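Local coordinates for glycosylation Associate Protein 2 (Streptococcus agalactiae serotype V, PDB 6OYC) that probably takes part, with its Gap1 and Gap3 partners, in the glycosylation and accessory Sec-dependent secretion of a serine-rich adhesin, at residues 80-85 against 315-320; 101-106 against 291-296. All blocks are in the same frame, centred on the assembly; numbering follows the deposited sequence.

Interaction 1. Residues 80-85 against 315-320; sequences FFEVYE and MMKSMK
K317 NZ donates to E82 OE1 at 2.9 Å, a salt bridge that arrives nearly in line with the CD–OE1 bond. NZ lies farther from E82 CD, at 4.0 Å, as expected for a lysine that meets one carboxylate oxygen end-on and does not straddle the pair. Both side chains are needed to span the gap, since the CA atoms of E82 and K317 are 11.7 Å apart. K317 runs out almost fully stretched and bends only at its last torsion (chi4 55°), while E82 is folded at chi2 (-67°). The pair buries just 58 Å². E82 opens a type II beta turn, E82 to E85, in the loop that leads into strand 86-89 of the N-terminal parallel sheet; K317 sits on the short helix 313-318, which follows strand 297-301 of the mixed sheet of the alpha/beta-hydrolase-like part. The turn is closed by E85 N to E82 O at 3.2 Å. A second bond fixes the E82 backbone: its N points at E85 OE1 at 3.2 Å with an almost straight N-H...O angle of 174°, from above the carboxylate plane. On the same helix as K317, M316 packs on Y506, and S318 OG donates to M315 O at 2.6 Å.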
loop_
_atom_site.group_PDB
_atom_site.type_symbol
_atom_site.label_atom_id
_atom_site.label_comp_id
_atom_site.label_asym_id
_atom_site.label_seq_id
_atom_site.Cartn_x
_atom_site.Cartn_y
_atom_site.Cartn_z
ATOM N N PHE B 80 20.076 12.230 10.539
ATOM C CA PHE B 80 18.955 12.491 11.430
ATOM C C PHE B 80 17.580 12.292 10.792
ATOM O O PHE B 80 16.585 12.391 11.508
ATOM C CB PHE B 80 19.040 13.927 11.974
ATOM C CG PHE B 80 20.328 14.232 12.684
ATOM C CD1 PHE B 80 20.557 13.754 13.976
ATOM C CD2 PHE B 80 21.318 14.995 12.062
ATOM C CE1 PHE B 80 21.757 14.029 14.631
ATOM C CE2 PHE B 80 22.517 15.272 12.715
ATOM C CZ PHE B 80 22.738 14.788 14.004
ATOM N N PHE B 81 17.483 12.038 9.485
ATOM C CA PHE B 81 16.185 12.023 8.815
ATOM C C PHE B 81 16.099 10.876 7.819
ATOM O O PHE B 81 17.081 10.542 7.153
ATOM C CB PHE B 81 15.910 13.360 8.099
ATOM C CG PHE B 81 15.716 14.510 9.048
ATOM C CD1 PHE B 81 14.503 14.681 9.720
ATOM C CD2 PHE B 81 16.763 15.397 9.309
ATOM C CE1 PHE B 81 14.331 15.721 10.627
ATOM C CE2 PHE B 81 16.603 16.440 10.197
ATOM C CZ PHE B 81 15.378 16.604 10.870
ATOM N N GLU B 82 14.913 10.286 7.723
ATOM C CA GLU B 82 14.622 9.173 6.835
ATOM C C GLU B 82 14.099 9.695 5.505
ATOM O O GLU B 82 13.724 10.858 5.372
ATOM C CB GLU B 82 13.580 8.239 7.465
ATOM C CG GLU B 82 14.025 7.614 8.762
ATOM C CD GLU B 82 15.171 6.643 8.547
ATOM O OE1 GLU B 82 14.971 5.640 7.813
ATOM O OE2 GLU B 82 16.269 6.891 9.095
ATOM N N VAL B 83 14.029 8.798 4.523
ATOM C CA VAL B 83 13.412 9.164 3.257
ATOM C C VAL B 83 11.975 9.672 3.474
ATOM O O VAL B 83 11.291 9.305 4.443
ATOM C CB VAL B 83 13.449 7.968 2.291
ATOM C CG1 VAL B 83 14.899 7.718 1.825
ATOM C CG2 VAL B 83 12.847 6.720 2.955
ATOM N N TYR B 84 11.531 10.544 2.562
ATOM C CA TYR B 84 10.195 11.156 2.573
ATOM C C TYR B 84 9.940 12.061 3.770
ATOM O O TYR B 84 8.850 12.637 3.866
ATOM C CB TYR B 84 9.091 10.093 2.518
ATOM C CG TYR B 84 9.246 9.199 1.325
ATOM C CD1 TYR B 84 9.106 9.711 0.041
ATOM C CD2 TYR B 84 9.558 7.855 1.474
ATOM C CE1 TYR B 84 9.251 8.902 -1.073
ATOM C CE2 TYR B 84 9.710 7.045 0.372
ATOM C CZ TYR B 84 9.569 7.580 -0.907
ATOM O OH TYR B 84 9.727 6.782 -2.023
ATOM N N GLU B 85 10.920 12.210 4.669
ATOM C CA GLU B 85 10.790 13.136 5.787
ATOM C C GLU B 85 11.317 14.520 5.459
ATOM O O GLU B 85 11.292 15.403 6.318
ATOM C CB GLU B 85 11.506 12.598 7.030
ATOM C CG GLU B 85 10.808 11.391 7.644
ATOM C CD GLU B 85 11.422 10.956 8.975
ATOM O OE1 GLU B 85 12.489 11.491 9.365
ATOM O OE2 GLU B 85 10.839 10.055 9.615
ATOM N N MET B 315 11.359 -6.182 7.695
ATOM C CA MET B 315 12.199 -7.235 7.139
ATOM C C MET B 315 13.011 -6.726 5.961
ATOM O O MET B 315 14.203 -7.031 5.841
ATOM C CB MET B 315 11.339 -8.419 6.716
ATOM C CG MET B 315 12.089 -9.477 5.934
ATOM S SD MET B 315 10.948 -10.748 5.373
ATOM C CE MET B 315 10.161 -9.927 3.988
ATOM N N MET B 316 12.384 -5.945 5.076
ATOM C CA MET B 316 13.095 -5.439 3.908
ATOM C C MET B 316 14.005 -4.275 4.261
ATOM O O MET B 316 15.006 -4.046 3.573
ATOM C CB MET B 316 12.107 -5.019 2.821
ATOM C CG MET B 316 11.200 -6.140 2.369
ATOM S SD MET B 316 12.121 -7.604 1.818
ATOM C CE MET B 316 12.667 -7.042 0.204
ATOM N N LYS B 317 13.682 -3.533 5.322
ATOM C CA LYS B 317 14.589 -2.481 5.762
ATOM C C LYS B 317 15.884 -3.064 6.319
ATOM O O LYS B 317 16.948 -2.444 6.198
ATOM C CB LYS B 317 13.905 -1.599 6.804
ATOM C CG LYS B 317 14.434 -0.168 6.853
ATOM C CD LYS B 317 13.417 0.778 7.501
ATOM C CE LYS B 317 14.074 2.016 8.132
ATOM N NZ LYS B 317 14.944 2.832 7.244
ATOM N N SER B 318 15.815 -4.260 6.906
ATOM C CA SER B 318 16.988 -4.847 7.540
ATOM C C SER B 318 18.016 -5.333 6.527
ATOM O O SER B 318 19.189 -5.497 6.884
ATOM C CB SER B 318 16.560 -5.994 8.455
ATOM O OG SER B 318 15.985 -7.041 7.705
ATOM N N MET B 319 17.613 -5.553 5.279
ATOM C CA MET B 319 18.539 -5.990 4.245
ATOM C C MET B 319 19.450 -4.879 3.747
ATOM O O MET B 319 20.309 -5.160 2.905
ATOM C CB MET B 319 17.759 -6.565 3.067
ATOM C CG MET B 319 16.665 -7.520 3.484
ATOM S SD MET B 319 17.238 -9.218 3.453
ATOM C CE MET B 319 15.927 -10.062 4.359
ATOM N N LYS B 320 19.255 -3.640 4.208
ATOM C CA LYS B 320 20.110 -2.506 3.851
ATOM C C LYS B 320 20.285 -2.390 2.336
ATOM O O LYS B 320 21.274 -1.846 1.837
ATOM C CB LYS B 320 21.459 -2.596 4.574
ATOM C CG LYS B 320 21.331 -2.715 6.101
ATOM C CD LYS B 320 20.890 -1.384 6.743
ATOM C CE LYS B 320 21.482 -1.188 8.145
ATOM N NZ LYS B 320 22.136 0.156 8.331
#

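Interaction 2. Residues 101-106 against 291-296; sequences FLRSKM and VDFKPP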
loop_
_atom_site.group_PDB
_atom_site.type_symbol
_atom_site.label_atom_id
_atom_site.label_comp_id
_atom_site.label_asym_id
_atom_site.label_seq_id
_atom_site.Cartn_x
_atom_site.Cartn_y
_atom_site.Cartn_z
ATOM N N PHE B 101 21.309 15.654 -1.701
ATOM C CA PHE B 101 20.600 15.437 -0.452
ATOM C C PHE B 101 19.125 15.130 -0.705
ATOM O O PHE B 101 18.612 14.094 -0.261
ATOM C CB PHE B 101 20.772 16.666 0.433
ATOM C CG PHE B 101 20.285 16.468 1.824
ATOM C CD1 PHE B 101 21.087 15.855 2.764
ATOM C CD2 PHE B 101 19.017 16.884 2.192
ATOM C CE1 PHE B 101 20.652 15.665 4.048
ATOM C CE2 PHE B 101 18.563 16.690 3.477
ATOM C CZ PHE B 101 19.382 16.081 4.407
ATOM N N LEU B 102 18.430 16.005 -1.446
ATOM C CA LEU B 102 17.011 15.775 -1.727
ATOM C C LEU B 102 16.787 14.397 -2.335
ATOM O O LEU B 102 15.842 13.683 -1.970
ATOM C CB LEU B 102 16.472 16.858 -2.663
ATOM C CG LEU B 102 16.581 18.303 -2.164
ATOM C CD1 LEU B 102 16.076 19.273 -3.203
ATOM C CD2 LEU B 102 15.846 18.515 -0.833
ATOM N N ARG B 103 17.666 13.996 -3.249
ATOM C CA ARG B 103 17.470 12.733 -3.939
ATOM C C ARG B 103 17.681 11.563 -2.995
ATOM O O ARG B 103 16.897 10.605 -2.992
ATOM C CB ARG B 103 18.410 12.657 -5.138
ATOM C CG ARG B 103 18.308 11.399 -5.930
ATOM C CD ARG B 103 19.251 11.466 -7.130
ATOM N NE ARG B 103 19.420 10.146 -7.721
ATOM C CZ ARG B 103 18.540 9.604 -8.556
ATOM N NH1 ARG B 103 17.445 10.282 -8.894
ATOM N NH2 ARG B 103 18.746 8.385 -9.045
ATOM N N SER B 104 18.723 11.620 -2.170
ATOM C CA SER B 104 18.952 10.504 -1.268
ATOM C C SER B 104 17.840 10.382 -0.238
ATOM O O SER B 104 17.634 9.294 0.312
ATOM C CB SER B 104 20.304 10.643 -0.569
ATOM O OG SER B 104 20.230 11.592 0.471
ATOM N N LYS B 105 17.109 11.463 0.028
ATOM C CA LYS B 105 16.045 11.434 1.017
ATOM C C LYS B 105 14.659 11.428 0.386
ATOM O O LYS B 105 13.666 11.617 1.102
ATOM C CB LYS B 105 16.179 12.620 1.971
ATOM C CG LYS B 105 17.495 12.663 2.716
ATOM C CD LYS B 105 17.712 11.392 3.510
ATOM C CE LYS B 105 18.787 11.585 4.560
ATOM N NZ LYS B 105 19.042 10.323 5.288
ATOM N N MET B 106 14.576 11.204 -0.927
ATOM C CA MET B 106 13.322 11.278 -1.678
ATOM C C MET B 106 12.483 12.474 -1.241
ATOM O O MET B 106 11.298 12.344 -0.955
ATOM C CB MET B 106 12.504 9.988 -1.537
ATOM C CG MET B 106 13.286 8.725 -1.878
ATOM S SD MET B 106 13.821 8.690 -3.611
ATOM C CE MET B 106 12.329 8.121 -4.417
ATOM N N VAL B 291 17.430 3.627 -0.341
ATOM C CA VAL B 291 18.497 3.302 0.608
ATOM C C VAL B 291 19.855 3.786 0.091
ATOM O O VAL B 291 20.058 4.996 -0.057
ATOM C CB VAL B 291 18.478 1.798 0.940
ATOM C CG1 VAL B 291 19.356 1.475 2.191
ATOM C CG2 VAL B 291 17.029 1.371 1.195
ATOM N N ASP B 292 20.805 2.879 -0.161
ATOM C CA ASP B 292 22.150 3.295 -0.571
ATOM C C ASP B 292 22.319 3.357 -2.082
ATOM O O ASP B 292 23.432 3.593 -2.556
ATOM C CB ASP B 292 23.234 2.380 0.033
ATOM C CG ASP B 292 23.040 0.902 -0.311
ATOM O OD1 ASP B 292 22.486 0.575 -1.388
ATOM O OD2 ASP B 292 23.455 0.056 0.510
ATOM N N PHE B 293 21.247 3.144 -2.843
ATOM C CA PHE B 293 21.238 3.296 -4.295
ATOM C C PHE B 293 22.175 2.309 -4.985
ATOM O O PHE B 293 22.570 2.518 -6.139
ATOM C CB PHE B 293 21.598 4.726 -4.714
ATOM C CG PHE B 293 20.564 5.769 -4.349
ATOM C CD1 PHE B 293 20.459 6.245 -3.046
ATOM C CD2 PHE B 293 19.744 6.324 -5.328
ATOM C CE1 PHE B 293 19.541 7.242 -2.715
ATOM C CE2 PHE B 293 18.820 7.324 -5.003
ATOM C CZ PHE B 293 18.722 7.784 -3.694
ATOM N N LYS B 294 22.503 1.253 -4.299
ATOM C CA LYS B 294 23.333 0.228 -4.846
ATOM C C LYS B 294 22.517 -1.036 -5.007
ATOM O O LYS B 294 21.639 -1.290 -4.262
ATOM C CB LYS B 294 24.529 0.022 -3.947
ATOM C CG LYS B 294 25.279 1.302 -3.730
ATOM C CD LYS B 294 26.642 1.068 -3.159
ATOM C CE LYS B 294 27.057 2.197 -2.265
ATOM N NZ LYS B 294 27.177 1.693 -0.877
ATOM N N PRO B 295 22.847 -1.841 -5.995
ATOM C CA PRO B 295 22.138 -3.079 -6.296
ATOM C C PRO B 295 22.182 -4.104 -5.220
ATOM O O PRO B 295 23.094 -4.148 -4.471
ATOM C CB PRO B 295 22.883 -3.604 -7.486
ATOM C CG PRO B 295 23.451 -2.409 -8.124
ATOM C CD PRO B 295 23.859 -1.543 -6.999
ATOM N N PRO B 296 21.168 -4.928 -5.151
ATOM C CA PRO B 296 20.067 -4.885 -6.090
ATOM C C PRO B 296 18.814 -4.261 -5.509
ATOM O O PRO B 296 18.797 -3.941 -4.355
ATOM C CB PRO B 296 19.812 -6.343 -6.299
ATOM C CG PRO B 296 20.024 -6.905 -4.974
ATOM C CD PRO B 296 21.052 -6.090 -4.286
HETATM O O HOH W 1 18.356 6.871 1.306
#
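F293 drives its ring against the end of helix 96-104, and its CZ comes within 3.4 Å of R103 O. That oxygen lies at the ring edge and in its plane, a placement consistent with a weak C-H...O contact. CE1 on one flank lies 3.6 Å from S104 CA; on the other, CE2 is 4.0 Å from R103 NE, with guanidinium and ring planes 40° apart, so the two are neither stacked nor perpendicular. R103 keeps CG anti to its backbone N (chi1 180°) and stays extended to NE, which takes the guanidinium past the ring to F357, where NH2 donates to the backbone O and the group makes a cation-pi contact. F293 also packs on F357 and L358 of helix 341-358. Beside the ring a water bridges the backbones, donating to S104 O at 2.7 Å and to V291 O at 2.9 Å. Farther out, D292 OD1 accepts from K294 N at 3.0 Å, an Asx turn with F293 at its centre, and is salt-bridged to R516. On the helix side, F101 O takes both S104 OG and K105 N. R103 O, the atom at the ring edge, also accepts from M106 N at 3.2 Å. With A107 N bonded to L102 O and M106 at positive phi, this is a Schellman motif, a common C-terminal helix ending, here abutted by an aromatic from the strand-connecting loop of an alpha/beta-hydrolase-like fold.

Interactions 1 and 2 lie side by side, their centres about 10 Å apart, and both join the N-terminal parallel-sheet region to the hydrolase-like part. On the N-terminal side their segments are bonded directly: F81 O lies 2.7 Å from K105 NZ and Y84 N lies 2.8 Å from K105 O, both probable hydrogen bonds, while Y84 CE1 packs on M106 CB at 3.5 Å. On the other side, R516 is shared: the partner of D292, it also makes a weak hydrogen bond to K320 O. Y84 OH, bonded to F288 O, adds a further crossing. Along the chain, interaction 2 is nested inside the loop closed by interaction 1.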